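Local atomic coordinates of gamma-glutamyltranspeptidase (Ggt) (PDB entry 5BPK), a protein that probably hydrolyses gamma-glutamyl compounds such as glutathione, or transfers their glutamyl group to acceptors, as a member of the N-terminal nucleophile hydrolases. Residues 1-7 with 88-93; 13-19 with 74-78. All blocks are in the same frame, centred on the assembly; numbering follows the deposited sequence. Where two conformers were deposited one is given.

Interaction 1: residues 1-7 with 88-93. With 4UD ((2S)-amino[(5S)-4,5-dihydro-1,2-oxazol-5-yl]acetic acid), chain O.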
loop_
_atom_site.group_PDB
_atom_site.type_symbol
_atom_site.label_atom_id
_atom_site.label_comp_id
_atom_site.label_asym_id
_atom_site.label_seq_id
_atom_site.Cartn_x
_atom_site.Cartn_y
_atom_site.Cartn_z
ATOM N N THR B 1 -5.750 3.199 0.695
ATOM C CA THR B 1 -4.966 2.059 0.148
ATOM C C THR B 1 -5.637 0.720 0.344
ATOM O O THR B 1 -6.506 0.544 1.195
ATOM C CB THR B 1 -3.658 1.921 0.877
ATOM O OG1 THR B 1 -3.540 2.997 1.808
ATOM C CG2 THR B 1 -2.484 1.869 -0.093
ATOM N N THR B 2 -5.193 -0.253 -0.434
ATOM C CA THR B 2 -5.652 -1.619 -0.230
ATOM C C THR B 2 -4.574 -2.578 -0.737
ATOM O O THR B 2 -3.836 -2.257 -1.663
ATOM C CB THR B 2 -7.024 -1.854 -0.922
ATOM O OG1 THR B 2 -7.653 -3.024 -0.386
ATOM C CG2 THR B 2 -6.897 -1.972 -2.441
ATOM N N HIS B 3 -4.434 -3.713 -0.053
ATOM C CA HIS B 3 -3.452 -4.722 -0.414
ATOM C C HIS B 3 -4.143 -6.024 -0.803
ATOM O O HIS B 3 -5.095 -6.446 -0.144
ATOM C CB HIS B 3 -2.480 -5.025 0.738
ATOM C CG HIS B 3 -1.452 -6.028 0.346
ATOM N ND1 HIS B 3 -0.365 -5.682 -0.420
ATOM C CD2 HIS B 3 -1.414 -7.376 0.472
ATOM C CE1 HIS B 3 0.314 -6.772 -0.726
ATOM N NE2 HIS B 3 -0.298 -7.812 -0.187
ATOM N N TYR B 4 -3.644 -6.679 -1.845
ATOM C CA TYR B 4 -4.076 -8.038 -2.141
ATOM C C TYR B 4 -2.911 -8.971 -2.475
ATOM O O TYR B 4 -1.872 -8.534 -2.933
ATOM C CB TYR B 4 -5.163 -8.022 -3.210
ATOM C CG TYR B 4 -4.825 -7.453 -4.574
ATOM C CD1 TYR B 4 -5.050 -6.100 -4.878
ATOM C CD2 TYR B 4 -4.362 -8.280 -5.587
ATOM C CE1 TYR B 4 -4.775 -5.592 -6.153
ATOM C CE2 TYR B 4 -4.081 -7.782 -6.867
ATOM C CZ TYR B 4 -4.310 -6.452 -7.153
ATOM O OH TYR B 4 -4.045 -5.992 -8.426
ATOM N N SER B 5 -3.118 -10.258 -2.201
ATOM C CA SER B 5 -2.091 -11.270 -2.234
ATOM C C SER B 5 -2.607 -12.472 -3.012
ATOM O O SER B 5 -3.741 -12.923 -2.781
ATOM C CB SER B 5 -1.727 -11.698 -0.809
ATOM O OG SER B 5 -1.099 -10.643 -0.074
ATOM N N VAL B 6 -1.762 -13.011 -3.891
ATOM C CA VAL B 6 -2.130 -14.151 -4.717
ATOM C C VAL B 6 -0.977 -15.150 -4.768
ATOM O O VAL B 6 0.176 -14.765 -4.924
ATOM C CB VAL B 6 -2.481 -13.744 -6.184
ATOM C CG1 VAL B 6 -3.090 -14.926 -6.932
ATOM C CG2 VAL B 6 -3.425 -12.519 -6.229
ATOM N N ALA B 7 -1.302 -16.432 -4.663
ATOM C CA ALA B 7 -0.316 -17.495 -4.871
ATOM C C ALA B 7 -0.986 -18.641 -5.610
ATOM O O ALA B 7 -2.096 -19.046 -5.228
ATOM C CB ALA B 7 0.265 -17.964 -3.547
ATOM N N VAL B 88 3.065 -14.356 1.534
ATOM C CA VAL B 88 2.705 -13.235 0.672
ATOM C C VAL B 88 1.927 -12.272 1.561
ATOM O O VAL B 88 0.896 -12.632 2.132
ATOM C CB VAL B 88 1.863 -13.685 -0.540
ATOM C CG1 VAL B 88 1.748 -12.544 -1.577
ATOM C CG2 VAL B 88 2.463 -14.945 -1.164
ATOM N N VAL B 89 2.441 -11.060 1.723
ATOM C CA VAL B 89 1.909 -10.162 2.733
ATOM C C VAL B 89 2.030 -8.691 2.328
ATOM O O VAL B 89 2.908 -8.306 1.570
ATOM C CB VAL B 89 2.594 -10.438 4.091
ATOM C CG1 VAL B 89 4.071 -10.153 4.007
ATOM C CG2 VAL B 89 1.924 -9.679 5.229
ATOM N N GLY B 90 1.114 -7.886 2.842
ATOM C CA GLY B 90 1.117 -6.447 2.632
ATOM C C GLY B 90 -0.073 -5.835 3.339
ATOM O O GLY B 90 -0.915 -6.559 3.889
ATOM N N SER B 91 -0.130 -4.503 3.339
ATOM C CA SER B 91 -1.175 -3.766 4.030
ATOM C C SER B 91 -1.237 -2.326 3.573
ATOM O O SER B 91 -0.226 -1.780 3.119
ATOM C CB SER B 91 -0.883 -3.750 5.540
ATOM O OG SER B 91 -1.908 -3.109 6.280
ATOM N N PRO B 92 -2.418 -1.703 3.700
ATOM C CA PRO B 92 -2.527 -0.262 3.692
ATOM C C PRO B 92 -2.186 0.336 5.050
ATOM O O PRO B 92 -1.890 -0.396 5.993
ATOM C CB PRO B 92 -4.002 -0.049 3.365
ATOM C CG PRO B 92 -4.687 -1.190 3.973
ATOM C CD PRO B 92 -3.748 -2.340 3.770
ATOM N N GLY B 93 -2.221 1.660 5.147
ATOM C CA GLY B 93 -1.987 2.340 6.418
ATOM C C GLY B 93 -0.990 3.482 6.400
ATOM O O GLY B 93 -0.611 3.961 7.451
HETATM C C3 4UD O . -2.363 3.611 1.715
HETATM C C4 4UD O . -0.642 4.709 0.842
HETATM C C5 4UD O . -2.100 4.971 1.169
HETATM C C6 4UD O . 0.276 5.940 0.868
HETATM C C8 4UD O . 1.642 5.467 0.426
HETATM O O9 4UD O . 1.908 5.341 -0.744
HETATM O O10 4UD O . 2.592 5.169 1.342
HETATM N N7 4UD O . -0.192 6.956 -0.085
HETATM O O2 4UD O . -0.179 3.809 1.846
HETATM N N1 4UD O . -1.254 3.047 2.062
#
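T1 faces P92 and S5 faces V88 as segments 1-7 and 88-93 run antiparallel, their end-to-end directions 174° apart, as members of two stacked layers rather than as paired strands. The centrepiece is H3, whose CG stands anti to the backbone N (chi1 -178°), which lays the imidazole over the G90 backbone. There G90 CA lies 3.3 Å from the ring centroid of H3, almost on the ring normal, in a CH-pi contact; without a side chain, G90 can let the ring come this close. The ring's rotation is fixed by both nitrogens: H3 NE2 donates to S5 OG (2.9 Å) in the ring plane through a rather bent bond, and ND1 is hydrogen-bonded to T17 OG1. S5 OG is also hydrogen-bonded to N165 O. S5 CB meets V88 CG1 at 3.7 Å. Towards the chain terminus, the P92 ring packs against T1, with P92 CB 3.4 Å from T1 O. T1 OG1 is covalently joined to C3 of the bound inhibitor (1.3 Å), and G93 N lies 3.5 Å from the inhibitor's N1. An N-terminal nucleophile, here a threonine, placed at the start of a strand in a layered beta core, is the hallmark of the Ntn-hydrolase active site.

Interaction 2: residues 13-19 with 74-78. With 4UD ((2S)-amino[(5S)-4,5-dihydro-1,2-oxazol-5-yl]acetic acid), chain O.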
loop_
_atom_site.group_PDB
_atom_site.type_symbol
_atom_site.label_atom_id
_atom_site.label_comp_id
_atom_site.label_asym_id
_atom_site.label_seq_id
_atom_site.Cartn_x
_atom_site.Cartn_y
_atom_site.Cartn_z
ATOM N N ALA B 13 3.824 -16.048 -7.113
ATOM C CA ALA B 13 3.135 -15.253 -6.107
ATOM C C ALA B 13 3.236 -13.781 -6.470
ATOM O O ALA B 13 4.265 -13.328 -6.993
ATOM C CB ALA B 13 3.713 -15.497 -4.722
ATOM N N VAL B 14 2.157 -13.049 -6.195
ATOM C CA VAL B 14 2.026 -11.649 -6.558
ATOM C C VAL B 14 1.438 -10.929 -5.345
ATOM O O VAL B 14 0.382 -11.313 -4.830
ATOM C CB VAL B 14 1.085 -11.469 -7.772
ATOM C CG1 VAL B 14 0.989 -10.012 -8.165
ATOM C CG2 VAL B 14 1.564 -12.310 -8.962
ATOM N N SER B 15 2.130 -9.888 -4.903
ATOM C CA SER B 15 1.733 -9.102 -3.751
ATOM C C SER B 15 1.575 -7.664 -4.238
ATOM O O SER B 15 2.543 -7.058 -4.702
ATOM C CB SER B 15 2.803 -9.223 -2.676
ATOM O OG SER B 15 2.346 -8.729 -1.441
ATOM N N VAL B 16 0.339 -7.156 -4.207
ATOM C CA VAL B 16 0.015 -5.861 -4.802
ATOM C C VAL B 16 -0.566 -4.917 -3.755
ATOM O O VAL B 16 -1.575 -5.246 -3.118
ATOM C CB VAL B 16 -1.021 -5.986 -5.930
ATOM C CG1 VAL B 16 -1.301 -4.594 -6.538
ATOM C CG2 VAL B 16 -0.568 -7.000 -6.998
ATOM N N THR B 17 0.083 -3.773 -3.554
ATOM C CA THR B 17 -0.512 -2.682 -2.789
ATOM C C THR B 17 -0.736 -1.526 -3.744
ATOM O O THR B 17 0.189 -1.083 -4.467
ATOM C CB THR B 17 0.354 -2.212 -1.600
ATOM O OG1 THR B 17 0.936 -3.331 -0.922
ATOM C CG2 THR B 17 -0.496 -1.403 -0.601
ATOM N N TYR B 18 -1.965 -1.034 -3.785
ATOM C CA TYR B 18 -2.257 0.099 -4.662
ATOM C C TYR B 18 -3.334 0.992 -4.062
ATOM O O TYR B 18 -3.960 0.640 -3.042
ATOM C CB TYR B 18 -2.535 -0.376 -6.103
ATOM C CG TYR B 18 -3.956 -0.814 -6.460
ATOM C CD1 TYR B 18 -4.786 -1.460 -5.543
ATOM C CD2 TYR B 18 -4.442 -0.625 -7.745
ATOM C CE1 TYR B 18 -6.080 -1.847 -5.887
ATOM C CE2 TYR B 18 -5.740 -1.009 -8.099
ATOM C CZ TYR B 18 -6.549 -1.613 -7.166
ATOM O OH TYR B 18 -7.834 -1.988 -7.495
ATOM N N THR B 19 -3.512 2.174 -4.643
ATOM C CA THR B 19 -4.121 3.257 -3.881
ATOM C C THR B 19 -4.416 4.506 -4.688
ATOM O O THR B 19 -3.801 4.745 -5.724
ATOM C CB THR B 19 -3.164 3.657 -2.715
ATOM O OG1 THR B 19 -3.852 4.469 -1.754
ATOM C CG2 THR B 19 -1.924 4.377 -3.243
ATOM N N MET B 74 4.403 1.920 0.986
ATOM C CA MET B 74 3.813 0.621 0.623
ATOM C C MET B 74 4.877 -0.479 0.550
ATOM O O MET B 74 5.961 -0.289 -0.030
ATOM C CB MET B 74 2.990 0.710 -0.667
ATOM C CG MET B 74 1.716 1.570 -0.491
ATOM S SD MET B 74 0.570 1.595 -1.874
ATOM C CE MET B 74 1.387 2.673 -3.045
ATOM N N SER B 75 4.557 -1.604 1.175
ATOM C CA SER B 75 5.510 -2.683 1.410
ATOM C C SER B 75 4.963 -4.044 0.981
ATOM O O SER B 75 4.956 -4.994 1.778
ATOM C CB SER B 75 5.855 -2.744 2.894
ATOM O OG SER B 75 6.342 -1.504 3.359
ATOM N N PRO B 76 4.498 -4.152 -0.278
ATOM C CA PRO B 76 4.098 -5.488 -0.715
ATOM C C PRO B 76 5.316 -6.384 -0.648
ATOM O O PRO B 76 6.399 -5.994 -1.095
ATOM C CB PRO B 76 3.609 -5.276 -2.144
ATOM C CG PRO B 76 4.321 -4.030 -2.618
ATOM C CD PRO B 76 4.464 -3.169 -1.378
ATOM N N THR B 77 5.153 -7.548 -0.033
ATOM C CA THR B 77 6.279 -8.392 0.352
ATOM C C THR B 77 5.993 -9.862 0.102
ATOM O O THR B 77 4.868 -10.347 0.289
ATOM C CB THR B 77 6.629 -8.156 1.843
ATOM O OG1 THR B 77 6.943 -6.766 2.035
ATOM C CG2 THR B 77 7.819 -9.011 2.313
ATOM N N ILE B 78 7.046 -10.567 -0.285
ATOM C CA ILE B 78 7.041 -12.017 -0.383
ATOM C C ILE B 78 8.223 -12.529 0.442
ATOM O O ILE B 78 9.344 -12.026 0.310
ATOM C CB ILE B 78 7.149 -12.494 -1.846
ATOM C CG1 ILE B 78 5.919 -12.041 -2.638
ATOM C CG2 ILE B 78 7.314 -14.007 -1.902
ATOM C CD1 ILE B 78 6.026 -12.266 -4.138
HETATM C C3 4UD O . -2.363 3.611 1.715
HETATM C C4 4UD O . -0.642 4.709 0.842
HETATM C C5 4UD O . -2.100 4.971 1.169
HETATM C C6 4UD O . 0.276 5.940 0.868
HETATM C C8 4UD O . 1.642 5.467 0.426
HETATM O O9 4UD O . 1.908 5.341 -0.744
HETATM O O10 4UD O . 2.592 5.169 1.342
HETATM N N7 4UD O . -0.192 6.956 -0.085
HETATM O O2 4UD O . -0.179 3.809 1.846
HETATM N N1 4UD O . -1.254 3.047 2.062
HETATM O O HOH W 1 1.879 -2.668 1.631
#
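T19 and M74 meet beside the inhibitor pocket, at one end of the interface between the two inner beta layers of the Ntn-hydrolase sandwich. M74 supplies the long side chain here. Its thioether is bent at the last torsion (chi3 -76°), which brings M74 CE to 3.7 Å from T19 CG2. On the pocket side, M74 CE is 3.6 Å from O9 of the inhibitor. The sulphur settles against T17, M74 SD lying 3.4 Å from T17 CG2, and the two side chains cross obliquely. T19 turns its hydroxyl to the pocket: T19 OG1 is 3.4 Å from C5 of the inhibitor and takes a hydrogen bond from the backbone N of N21, which helps fix its position.

T17 divides its branches between two neighbours. With CG2 anti to the backbone N, the methyl goes to M74, while T17 OG1 lies over one face of the P76 ring, 3.5 Å from P76 CB. That hydroxyl is buried but well supplied with partners: T17 OG1 is hydrogen-bonded to H3 ND1 and, at 2.8 Å, to a water that also accepts from S75 N. In this layered fold the strands 13-19 and 77-81 belong to different sheets, and this water links strand 13-19 to the loop leading into strand 77-81. Segment 13-19 is bonded through its backbone to strand 2-8, and a strand of the partner chain extends the sheet beyond this chain.

Further along, P76 CB packs on the backbone of S15, 3.3 Å from S15 O, and S15 OG makes a weak hydrogen bond to V89 O. At the far end I78 CD1 rests on the A13 backbone, 3.5 Å from A13 O, with A13 CB a little farther off. T77 faces the opposite way, towards V101 of helix 96-109, and its OG1 donates to S75 O from well above the carbonyl plane.

In the fold
Both interactions lie in the core, and together they stack one pair of strands, 2-8 and 13-19, on another, 84-89 and 77-81. Every touching residue of interaction 2 is buried, whereas interaction 1 opens at its pocket end, where T1, P92 and G93 are partly exposed. Along the chain, interaction 2 is nested inside the loop that interaction 1 closes. Their centres lie about 5 Å apart, stitched together by H3 and T17 and by the backbone pairing of Y4 with V16. In interaction 1 an aromatic ring lies on bare backbone; interaction 2 relies on methionine, proline and aliphatic contacts, with one water bridging T17 and S75. Both reach the inhibitor, 1-7 covalently and 13-19 with 74-78 through non-bonded contacts.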